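Local coordinates for lysin (Bacillus phage PBC5, PDB 6ILU), which probably binds the bacterial cell wall through SH3b domains, as the cell-wall-binding part of a phage endolysin, at residues L16-D21 / H74-W79; D57-C62 / A70-F75. All coordinates share one frame; numbering follows the deposited sequence.

How the contacts relate
Both contacts lie in the same antiparallel sheet, in the part formed by strands 13-17, 60-62, 69-71 and 75-84, their centres about 10 Å apart. Segment 16-21 comes first in the chain; contact 2, the beta hairpin of strands 60-62 and 69-71, falls between the two segments of contact 1 and overlaps the second. The 3-10 turn 72-74 leads from the hairpin straight into strand 75-84, and His-74 and Phe-75, at the junction, belong to both contacts. Trp-79 and Ile-77 of strand 75-84 both touch Ile-61 of strand 60-62. Phe-75 and Ile-61 are buried where the hairpin meets strand 75-84, consistent with a small SH3-like barrel.

Contact 1 (L16-D21 / H74-W79); sequences LSIYPD and HFTIDW
The carbonyl oxygen of Leu-16 is gripped twice: Thr-76 N donates to Leu-16 O over 2.9 Å, in the carbonyl plane, and Phe-75 CA adds a CA-H...O contact to it at 3.3 Å. The return bond, Leu-16 N to Thr-76 O, is also 2.9 Å and in plane, completing an antiparallel hydrogen-bonded pair. His-74 O accepts from Ile-18 N at 2.9 Å, nearly straight at 170° but from above the carbonyl plane, and Ser-17 CA approaches it at 3.5 Å. Water 1 bridges the strands, donating to Ser-17 O and hydrogen-bonded to Thr-76 OG1 at 2.8 Å. Phe-75 turns the edge of its ring to the Leu-16 carbonyl carbon, with CD1 3.5 Å from Ser-17 N; its side chain diverges from that of Ser-17. Ile-18 has CG1 in the crowded position between N and C (chi1 67°), which lays CG1 along the His-74 carbonyl and CG2 against the Phe-75 carbonyl carbon, with Thr-76 CG2 next to it. Tyr-19 crosses His-74 obliquely, planes 56° apart, with Tyr-19 OH 3.1 Å from His-74 ND1. Ser-17 OG, anti to its own N, accepts from Tyr-19 N, an ST turn just where strand 13-17 gives way to loop. Val-25 of strand 25-29 packs on Phe-75, and the pairing of strands 13-17 and 75-84 is consistent with the closing of a small SH3b-type barrel.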
# COMPACT_ATOMS: atom_id res chain seq x y z
N LEU A 16 4.92 3.44 11.25
CA LEU A 16 5.39 3.60 12.61
C LEU A 16 4.36 4.38 13.41
O LEU A 16 3.91 5.42 12.95
CB LEU A 16 6.73 4.34 12.59
CG LEU A 16 7.32 4.61 13.97
CD1 LEU A 16 7.89 3.28 14.56
CD2 LEU A 16 8.41 5.63 13.76
N SER A 17 3.94 3.85 14.56
CA SER A 17 2.98 4.52 15.44
C SER A 17 3.32 6.00 15.67
O SER A 17 4.49 6.32 15.93
CB SER A 17 2.94 3.84 16.81
OG SER A 17 2.04 4.51 17.70
N ILE A 18 2.31 6.86 15.63
CA ILE A 18 2.51 8.26 16.05
C ILE A 18 2.54 8.45 17.58
O ILE A 18 2.87 9.53 18.07
CB ILE A 18 1.43 9.21 15.46
CG1 ILE A 18 0.04 8.90 16.07
CG2 ILE A 18 1.44 9.13 13.91
CD1 ILE A 18 -1.08 9.92 15.66
N TYR A 19 2.19 7.40 18.32
CA TYR A 19 2.08 7.47 19.80
C TYR A 19 3.38 7.01 20.45
O TYR A 19 4.23 6.40 19.79
CB TYR A 19 0.91 6.59 20.27
CG TYR A 19 -0.39 7.04 19.69
CD1 TYR A 19 -1.08 8.13 20.23
CD2 TYR A 19 -0.92 6.43 18.56
CE1 TYR A 19 -2.27 8.55 19.68
CE2 TYR A 19 -2.09 6.86 18.01
CZ TYR A 19 -2.76 7.90 18.56
OH TYR A 19 -3.93 8.33 18.01
N PRO A 20 3.54 7.26 21.75
CA PRO A 20 4.76 6.80 22.42
C PRO A 20 4.87 5.29 22.45
O PRO A 20 3.88 4.58 22.31
CB PRO A 20 4.61 7.35 23.83
CG PRO A 20 3.72 8.56 23.64
CD PRO A 20 2.74 8.15 22.62
N ASP A 21 6.08 4.80 22.61
CA ASP A 21 6.27 3.36 22.83
C ASP A 21 5.46 2.97 24.09
O ASP A 21 5.45 3.73 25.10
CB ASP A 21 7.76 3.04 23.01
CG ASP A 21 8.05 1.56 22.99
OD1 ASP A 21 7.17 0.76 22.59
OD2 ASP A 21 9.18 1.21 23.37
N HIS A 74 -3.17 6.62 12.69
CA HIS A 74 -2.40 6.35 13.90
C HIS A 74 -0.93 6.12 13.59
O HIS A 74 -0.18 5.80 14.49
CB HIS A 74 -2.97 5.10 14.64
CG HIS A 74 -4.37 5.30 15.14
ND1 HIS A 74 -4.84 6.51 15.62
CD2 HIS A 74 -5.41 4.44 15.21
CE1 HIS A 74 -6.10 6.38 15.99
NE2 HIS A 74 -6.48 5.13 15.75
N PHE A 75 -0.54 6.26 12.31
CA PHE A 75 0.86 5.98 11.90
C PHE A 75 1.45 7.06 11.02
O PHE A 75 0.71 7.80 10.39
CB PHE A 75 0.96 4.65 11.10
CG PHE A 75 0.46 3.45 11.87
CD1 PHE A 75 1.35 2.68 12.59
CD2 PHE A 75 -0.89 3.17 11.92
CE1 PHE A 75 0.90 1.58 13.34
CE2 PHE A 75 -1.36 2.12 12.69
CZ PHE A 75 -0.46 1.29 13.38
N THR A 76 2.79 7.17 10.99
CA THR A 76 3.45 7.82 9.86
C THR A 76 3.87 6.69 8.93
O THR A 76 4.42 5.65 9.39
CB THR A 76 4.65 8.69 10.28
OG1 THR A 76 5.54 7.92 11.07
CG2 THR A 76 4.18 9.84 11.15
N ILE A 77 3.54 6.81 7.64
CA ILE A 77 3.71 5.67 6.71
C ILE A 77 4.66 6.09 5.61
O ILE A 77 4.46 7.16 5.00
CB ILE A 77 2.39 5.21 6.09
CG1 ILE A 77 1.39 4.85 7.22
CG2 ILE A 77 2.59 4.03 5.11
CD1 ILE A 77 -0.05 4.74 6.74
N ASP A 78 5.72 5.30 5.43
CA ASP A 78 6.66 5.50 4.33
C ASP A 78 6.23 4.52 3.25
O ASP A 78 6.53 3.31 3.34
CB ASP A 78 8.11 5.25 4.78
CG ASP A 78 8.62 6.29 5.79
OD1 ASP A 78 8.29 7.50 5.68
OD2 ASP A 78 9.41 5.87 6.67
N TRP A 79 5.47 5.01 2.28
CA TRP A 79 4.95 4.11 1.22
C TRP A 79 6.08 3.69 0.30
O TRP A 79 7.04 4.46 0.06
CB TRP A 79 3.86 4.82 0.42
CG TRP A 79 2.69 5.19 1.25
CD1 TRP A 79 2.40 6.45 1.75
CD2 TRP A 79 1.63 4.34 1.69
NE1 TRP A 79 1.25 6.41 2.47
CE2 TRP A 79 0.74 5.13 2.45
CE3 TRP A 79 1.36 2.97 1.54
CZ2 TRP A 79 -0.39 4.61 3.05
CZ3 TRP A 79 0.21 2.45 2.13
CH2 TRP A 79 -0.65 3.26 2.88
O HOH W 1 5.46 8.16 13.81

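Contact 2 (D57-C62 / A70-F75)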
# COMPACT_ATOMS: atom_id res chain seq x y z
N ASP A 57 -10.25 9.63 6.95
CA ASP A 57 -10.08 9.00 8.25
C ASP A 57 -10.42 7.55 8.23
O ASP A 57 -10.06 6.82 9.16
CB ASP A 57 -10.95 9.71 9.30
CG ASP A 57 -10.18 10.73 10.10
OD1 ASP A 57 -9.09 11.15 9.66
OD2 ASP A 57 -10.67 11.14 11.17
N LYS A 58 -11.13 7.09 7.20
CA LYS A 58 -11.56 5.68 7.16
C LYS A 58 -10.52 4.78 6.51
O LYS A 58 -10.70 3.56 6.50
CB LYS A 58 -12.89 5.51 6.41
CG LYS A 58 -14.06 6.25 7.06
CD LYS A 58 -15.36 6.04 6.33
CE LYS A 58 -16.42 7.06 6.74
NZ LYS A 58 -16.73 7.05 8.21
N ASP A 59 -9.44 5.36 5.99
CA ASP A 59 -8.34 4.55 5.45
C ASP A 59 -7.73 3.65 6.52
O ASP A 59 -7.48 4.12 7.66
CB ASP A 59 -7.21 5.41 4.86
CG ASP A 59 -7.58 6.11 3.57
OD1 ASP A 59 -8.56 5.74 2.91
OD2 ASP A 59 -6.88 7.07 3.18
N MET A 60 -7.49 2.39 6.12
CA MET A 60 -6.79 1.43 6.99
C MET A 60 -5.63 0.73 6.30
O MET A 60 -5.59 0.61 5.04
CB MET A 60 -7.79 0.37 7.52
CG MET A 60 -8.91 1.04 8.31
SD MET A 60 -9.94 -0.12 9.18
CE MET A 60 -9.04 -0.28 10.74
N ILE A 61 -4.67 0.25 7.10
CA ILE A 61 -3.53 -0.49 6.57
C ILE A 61 -3.48 -1.83 7.27
O ILE A 61 -3.86 -1.94 8.42
CB ILE A 61 -2.18 0.23 6.79
CG1 ILE A 61 -2.09 0.81 8.21
CG2 ILE A 61 -1.97 1.35 5.73
CD1 ILE A 61 -0.66 1.31 8.56
N CYS A 62 -3.05 -2.86 6.53
CA CYS A 62 -3.03 -4.22 7.05
C CYS A 62 -1.59 -4.58 7.42
O CYS A 62 -0.70 -4.56 6.55
CB CYS A 62 -3.55 -5.17 5.99
SG CYS A 62 -3.75 -6.83 6.79
N ALA A 70 -5.43 -1.58 10.80
CA ALA A 70 -5.29 -0.46 11.72
C ALA A 70 -5.55 0.84 10.95
O ALA A 70 -5.31 0.91 9.74
CB ALA A 70 -3.91 -0.42 12.35
N TYR A 71 -5.99 1.87 11.64
CA TYR A 71 -6.23 3.13 10.91
C TYR A 71 -4.93 3.83 10.52
O TYR A 71 -4.04 4.01 11.37
CB TYR A 71 -7.09 4.08 11.75
CG TYR A 71 -8.52 3.65 11.89
CD1 TYR A 71 -9.40 3.74 10.82
CD2 TYR A 71 -9.01 3.14 13.09
CE1 TYR A 71 -10.74 3.34 10.93
CE2 TYR A 71 -10.34 2.75 13.20
CZ TYR A 71 -11.20 2.86 12.13
OH TYR A 71 -12.52 2.52 12.28
N ASN A 72 -4.84 4.28 9.25
CA ASN A 72 -3.66 5.03 8.79
C ASN A 72 -3.34 6.19 9.70
O ASN A 72 -2.17 6.53 9.86
CB ASN A 72 -3.85 5.60 7.37
CG ASN A 72 -4.01 4.51 6.33
OD1 ASN A 72 -4.55 3.43 6.61
ND2 ASN A 72 -3.53 4.78 5.11
N LYS A 73 -4.37 6.84 10.25
CA LYS A 73 -4.17 8.09 10.99
C LYS A 73 -3.34 7.88 12.27
O LYS A 73 -2.84 8.86 12.83
CB LYS A 73 -5.54 8.72 11.33
CG LYS A 73 -6.38 7.91 12.28
CD LYS A 73 -7.77 8.48 12.42
CE LYS A 73 -8.62 7.54 13.27
NZ LYS A 73 -9.94 8.14 13.66
N HIS A 74 -3.17 6.62 12.69
CA HIS A 74 -2.40 6.35 13.90
C HIS A 74 -0.93 6.12 13.59
O HIS A 74 -0.18 5.80 14.49
CB HIS A 74 -2.97 5.10 14.64
CG HIS A 74 -4.37 5.30 15.14
ND1 HIS A 74 -4.84 6.51 15.62
CD2 HIS A 74 -5.41 4.44 15.21
CE1 HIS A 74 -6.10 6.38 15.99
NE2 HIS A 74 -6.48 5.13 15.75
N PHE A 75 -0.54 6.26 12.31
CA PHE A 75 0.86 5.98 11.90
C PHE A 75 1.45 7.06 11.02
O PHE A 75 0.71 7.80 10.39
CB PHE A 75 0.96 4.65 11.10
CG PHE A 75 0.46 3.45 11.87
CD1 PHE A 75 1.35 2.68 12.59
CD2 PHE A 75 -0.89 3.17 11.92
CE1 PHE A 75 0.90 1.58 13.34
CE2 PHE A 75 -1.36 2.12 12.69
CZ PHE A 75 -0.46 1.29 13.38
O HOH W 2 -7.17 6.46 8.93
O HOH W 3 -11.52 6.85 11.80
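With CG beside the backbone N (chi1 -59°), Met-60 runs on extended and then bends at chi3 (88°), which carries its methyl back over the ring of Tyr-71, itself turned with CG anti to the carbonyl carbon. The setting is a beta hairpin of strands 60-62 and 69-71, part of the SH3b fold. Met-60 and Tyr-71 form a non-hydrogen-bonded pair, yet their side chains lie alongside each other: Met-60 CE sits 3.8 Å from the Tyr-71 ring centroid, almost on the ring normal, and SD adds an oblique Met-aromatic contact. Water 3 lies over the opposite face, toward the rim. Pro-34 touches both side chains. The neighbouring pair, Ile-61 with Ala-70, is held by two backbone bonds, Ile-61 N to Ala-70 O at 2.8 Å and Ala-70 N to Ile-61 O at 2.9 Å, both nearly along the C=O axes. Ile-61 has CG1 in the crowded position between N and C, and its CD1 meets one face of Phe-75, 3.8 Å from CD2. Beyond the strands, Asn-72 N donates to Asp-59 O from well above the carbonyl plane. The same oxygen accepts a hydrogen bond from water 2, which also donates to Asp-57 O and accepts from Lys-73 N. Asp-59 OD1 accepts from Gly-55 N. Lys-73, extended beyond CG, crosses Asp-57 at about a right angle; the salt bridge from NZ to OD2 is long, 4.0 Å, while water 3 accepts from Lys-73 NZ at 2.8 Å and donates to Asp-57 O.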